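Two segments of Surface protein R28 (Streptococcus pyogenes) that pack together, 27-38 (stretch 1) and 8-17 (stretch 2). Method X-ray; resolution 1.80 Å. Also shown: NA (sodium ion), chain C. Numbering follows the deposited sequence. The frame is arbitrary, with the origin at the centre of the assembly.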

# COMPACT_ATOMS: atom_id res chain seq x y z
N LYS A 27 -2.83 -2.53 3.46
CA LYS A 27 -3.12 -3.60 2.51
C LYS A 27 -4.29 -3.24 1.61
O LYS A 27 -4.40 -3.76 0.49
CB LYS A 27 -3.41 -4.89 3.27
CG LYS A 27 -3.72 -6.06 2.37
CD LYS A 27 -3.80 -7.34 3.16
CE LYS A 27 -4.05 -8.54 2.27
NZ LYS A 27 -4.08 -9.78 3.11
N ASP A 28 -5.20 -2.40 2.10
CA ASP A 28 -6.39 -2.07 1.33
C ASP A 28 -6.09 -1.16 0.16
O ASP A 28 -6.97 -0.96 -0.69
CB ASP A 28 -7.44 -1.43 2.22
CG ASP A 28 -8.12 -2.43 3.14
OD1 ASP A 28 -8.17 -3.64 2.80
OD2 ASP A 28 -8.63 -2.01 4.19
N SER A 29 -4.88 -0.59 0.10
CA SER A 29 -4.45 0.25 -1.00
C SER A 29 -3.66 -0.51 -2.05
O SER A 29 -3.09 0.11 -2.96
CB SER A 29 -3.63 1.44 -0.47
OG SER A 29 -4.49 2.41 0.10
N ILE A 30 -3.60 -1.83 -1.96
CA ILE A 30 -2.92 -2.65 -2.95
C ILE A 30 -3.98 -3.43 -3.73
O ILE A 30 -4.80 -4.13 -3.13
CB ILE A 30 -1.90 -3.61 -2.32
CG1 ILE A 30 -0.80 -2.83 -1.58
CG2 ILE A 30 -1.32 -4.55 -3.37
CD1 ILE A 30 -0.01 -1.90 -2.46
N ALA A 31 -3.94 -3.32 -5.05
CA ALA A 31 -5.03 -3.82 -5.88
C ALA A 31 -4.98 -5.33 -6.04
O ALA A 31 -6.03 -5.96 -6.23
CB ALA A 31 -5.00 -3.17 -7.28
N ASN A 32 -3.80 -5.94 -5.96
CA ASN A 32 -3.66 -7.32 -6.39
C ASN A 32 -2.96 -8.16 -5.33
O ASN A 32 -2.03 -8.91 -5.64
CB ASN A 32 -2.93 -7.36 -7.73
CG ASN A 32 -1.51 -6.84 -7.61
OD1 ASN A 32 -1.21 -6.04 -6.72
ND2 ASN A 32 -0.63 -7.30 -8.51
N THR A 33 -3.40 -8.07 -4.06
CA THR A 33 -2.81 -8.89 -3.00
C THR A 33 -3.03 -10.38 -3.26
O THR A 33 -2.38 -11.21 -2.61
CB THR A 33 -3.38 -8.55 -1.61
OG1 THR A 33 -4.80 -8.74 -1.59
CG2 THR A 33 -3.06 -7.12 -1.22
N ASP A 34 -3.96 -10.73 -4.15
CA ASP A 34 -4.12 -12.12 -4.56
C ASP A 34 -2.99 -12.59 -5.48
O ASP A 34 -2.84 -13.79 -5.70
CB ASP A 34 -5.45 -12.33 -5.27
CG ASP A 34 -5.60 -11.44 -6.50
OD1 ASP A 34 -5.20 -10.26 -6.43
OD2 ASP A 34 -6.11 -11.93 -7.54
N GLU A 35 -2.21 -11.66 -6.04
CA GLU A 35 -1.08 -11.99 -6.89
C GLU A 35 0.26 -11.90 -6.16
O GLU A 35 1.32 -11.97 -6.81
CB GLU A 35 -1.09 -11.08 -8.11
CG GLU A 35 -2.36 -11.25 -8.91
CD GLU A 35 -2.45 -10.30 -10.07
OE1 GLU A 35 -1.52 -9.46 -10.22
OE2 GLU A 35 -3.45 -10.37 -10.81
N LEU A 36 0.24 -11.74 -4.84
CA LEU A 36 1.38 -11.66 -3.97
C LEU A 36 1.26 -12.77 -2.94
O LEU A 36 0.13 -13.14 -2.60
CB LEU A 36 1.43 -10.30 -3.25
CG LEU A 36 1.20 -9.11 -4.19
CD1 LEU A 36 1.16 -7.81 -3.40
CD2 LEU A 36 2.24 -9.04 -5.31
N PRO A 37 2.36 -13.29 -2.40
CA PRO A 37 2.24 -14.32 -1.36
C PRO A 37 1.30 -13.85 -0.27
O PRO A 37 1.30 -12.68 0.11
CB PRO A 37 3.67 -14.48 -0.85
CG PRO A 37 4.53 -14.01 -2.01
CD PRO A 37 3.76 -12.88 -2.61
N SER A 38 0.43 -14.75 0.19
CA SER A 38 -0.56 -14.35 1.17
C SER A 38 0.04 -14.12 2.56
O SER A 38 -0.64 -13.55 3.41
CB SER A 38 -1.71 -15.36 1.22
OG SER A 38 -1.27 -16.65 1.58
NA NA C . 8.38 -5.85 -7.53
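Stretch 2 8-17: KYSPEAKHRT

Stretch 2 runs antiparallel to stretch 1 as an extended line: Tyr 9 lies by Leu 36 and Pro 37, Pro 11 by Asn 32, Ala 13 by Ile 30, Lys 14 by Ala 31, and Arg 16 by Asp 28 and Ser 29. Tyr 9 is the first residue to leave the helix that precedes it, and from there the backbone stays stretched until it enters a strand at Arg 16. Stretch 1 starts in the last turn of a 3-10 segment, closed by a bond from Ile 30 N to Lys 27 O (3.2 Å), and continues as loop.

The backbones meet in a single beta bridge, with Ile 30 CA 4.7 Å from Ala 13 CA. Its two hydrogen bonds come from the residues flanking the pair: Ala 31 N donates to Glu 12 O at 2.7 Å, and Lys 14 N donates to Ser 29 O at 2.8 Å, both nearly straight. The bridged residues themselves turn their CA-to-CB bonds away from the partner stretch, while Ala 31 and Lys 14 point theirs toward it, bringing Ala 31 CB to 3.9 Å from Lys 14 CB. Ala 31 CB also lies 3.6 Å from Ala 13 O.

Beyond the bridge, a side chain takes over the backbone's role. Asn 32, with chi1 in the p well, offers its amide to stretch 2: Glu 12 N donates to Asn 32 OD1 at 3.0 Å, and Asn 32 ND2 donates to Ser 10 O at 3.0 Å. One carboxamide thus serves a backbone donor and a backbone acceptor on the two sides of Pro 11, whose ring nitrogen has no proton to give. The amide is held in place from its own stretch as well, since ND2 of Asn 32 also donates to Glu 35 OE1 at 2.9 Å.

Apolar packing follows. Leu 36 sends its CA-to-CB bond sideways, yet its end reaches stretch 2, with Leu 36 CD1 3.7 Å from Pro 11 CB and Leu 36 CD2 3.8 Å from Tyr 9 CB. Pro 37 lies over one face of the Tyr 9 ring: its CD is 3.5 Å from the ring centroid and almost on the ring normal, a CH-pi contact, and Pro 37 CG comes within 3.4 Å of Tyr 9 CZ. The carbonyl of Tyr 9 is a ligand of the sodium ion, its O 2.5 Å from NA.

At the other end, charge and water replace direct bonds. Asp 28 CB sits over one face of the Arg 16 guanidinium, 3.6 Å from NH1, and Asp 28 OD2 is 4.2 Å from Arg 16 NH1, too far and too far out of plane for a salt bridge. A water instead links those two atoms, accepting from NH1 and donating to OD2. Another water accepts from Ser 29 OG and donates to Lys 14 O, and a third joins Lys 14 NZ to Asp 28 O. Near Tyr 9, a further water connects Ser 10 N with Glu 35 O.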

# COMPACT_ATOMS: atom_id res chain seq x y z
N LYS A 8 10.20 -11.08 -8.15
CA LYS A 8 9.21 -11.99 -8.72
C LYS A 8 7.83 -11.35 -8.77
O LYS A 8 7.07 -11.59 -9.72
CB LYS A 8 9.11 -13.29 -7.92
CG LYS A 8 10.31 -14.17 -7.88
CD LYS A 8 10.08 -15.29 -6.87
CE LYS A 8 11.12 -16.38 -7.02
NZ LYS A 8 10.92 -17.47 -6.05
N TYR A 9 7.48 -10.57 -7.76
CA TYR A 9 6.11 -10.12 -7.56
C TYR A 9 5.97 -8.66 -7.96
O TYR A 9 6.92 -7.87 -7.90
CB TYR A 9 5.68 -10.35 -6.11
CG TYR A 9 5.79 -11.81 -5.73
CD1 TYR A 9 4.90 -12.77 -6.24
CD2 TYR A 9 6.78 -12.25 -4.86
CE1 TYR A 9 5.02 -14.11 -5.90
CE2 TYR A 9 6.89 -13.60 -4.51
CZ TYR A 9 6.02 -14.52 -5.04
OH TYR A 9 6.15 -15.84 -4.68
N SER A 10 4.75 -8.30 -8.39
CA SER A 10 4.47 -6.98 -8.96
C SER A 10 3.23 -6.37 -8.33
O SER A 10 2.15 -6.34 -8.94
CB SER A 10 4.32 -7.09 -10.48
OG SER A 10 5.52 -7.56 -11.07
N PRO A 11 3.34 -5.86 -7.10
CA PRO A 11 2.20 -5.18 -6.48
C PRO A 11 1.84 -3.91 -7.24
O PRO A 11 2.70 -3.20 -7.77
CB PRO A 11 2.69 -4.87 -5.06
CG PRO A 11 4.17 -4.84 -5.18
CD PRO A 11 4.55 -5.80 -6.26
N GLU A 12 0.54 -3.66 -7.32
CA GLU A 12 0.01 -2.49 -8.02
C GLU A 12 -0.95 -1.78 -7.10
O GLU A 12 -1.71 -2.42 -6.37
CB GLU A 12 -0.71 -2.89 -9.31
CG GLU A 12 0.21 -3.50 -10.34
CD GLU A 12 -0.53 -3.95 -11.59
OE1 GLU A 12 -0.80 -5.16 -11.69
OE2 GLU A 12 -0.89 -3.09 -12.43
N ALA A 13 -0.93 -0.45 -7.18
CA ALA A 13 -1.73 0.39 -6.31
C ALA A 13 -3.21 0.31 -6.66
O ALA A 13 -3.60 0.15 -7.83
CB ALA A 13 -1.28 1.85 -6.43
N LYS A 14 -4.03 0.44 -5.63
CA LYS A 14 -5.46 0.65 -5.76
C LYS A 14 -5.79 2.06 -5.28
O LYS A 14 -5.39 2.45 -4.18
CB LYS A 14 -6.24 -0.38 -4.93
CG LYS A 14 -7.74 -0.07 -4.84
CD LYS A 14 -8.50 -1.14 -4.05
CE LYS A 14 -9.92 -0.67 -3.73
NZ LYS A 14 -10.71 -1.75 -3.06
N HIS A 15 -6.48 2.83 -6.13
CA HIS A 15 -6.95 4.15 -5.73
C HIS A 15 -8.21 4.01 -4.89
O HIS A 15 -9.23 3.52 -5.38
CB HIS A 15 -7.22 5.02 -6.96
CG HIS A 15 -7.92 6.30 -6.64
ND1 HIS A 15 -9.18 6.60 -7.12
CD2 HIS A 15 -7.57 7.33 -5.84
CE1 HIS A 15 -9.56 7.77 -6.64
NE2 HIS A 15 -8.61 8.23 -5.85
N ARG A 16 -8.16 4.46 -3.64
CA ARG A 16 -9.31 4.42 -2.75
C ARG A 16 -9.92 5.81 -2.57
O ARG A 16 -9.23 6.83 -2.63
CB ARG A 16 -8.94 3.86 -1.37
CG ARG A 16 -8.31 2.49 -1.37
CD ARG A 16 -8.14 2.07 0.08
NE ARG A 16 -9.43 1.94 0.75
CZ ARG A 16 -9.59 1.88 2.07
NH1 ARG A 16 -8.54 1.96 2.87
NH2 ARG A 16 -10.79 1.75 2.59
N THR A 17 -11.24 5.82 -2.34
CA THR A 17 -11.98 7.02 -1.95
C THR A 17 -12.64 6.76 -0.61
O THR A 17 -13.41 5.81 -0.46
CB THR A 17 -13.04 7.38 -3.00
OG1 THR A 17 -12.39 7.59 -4.25
CG2 THR A 17 -13.77 8.64 -2.60
O HOH W 1 2.81 -10.48 -8.66
O HOH W 2 7.92 -6.18 -10.11
O HOH W 3 -1.51 -7.71 -12.28
O HOH W 4 -5.13 3.90 -2.04
O HOH W 5 -9.31 -2.17 -0.87
O HOH W 6 -5.65 1.85 2.58
O HOH W 7 -8.72 0.28 5.34
O HOH W 8 10.41 -4.05 -7.41
O HOH W 9 7.05 -3.62 -8.03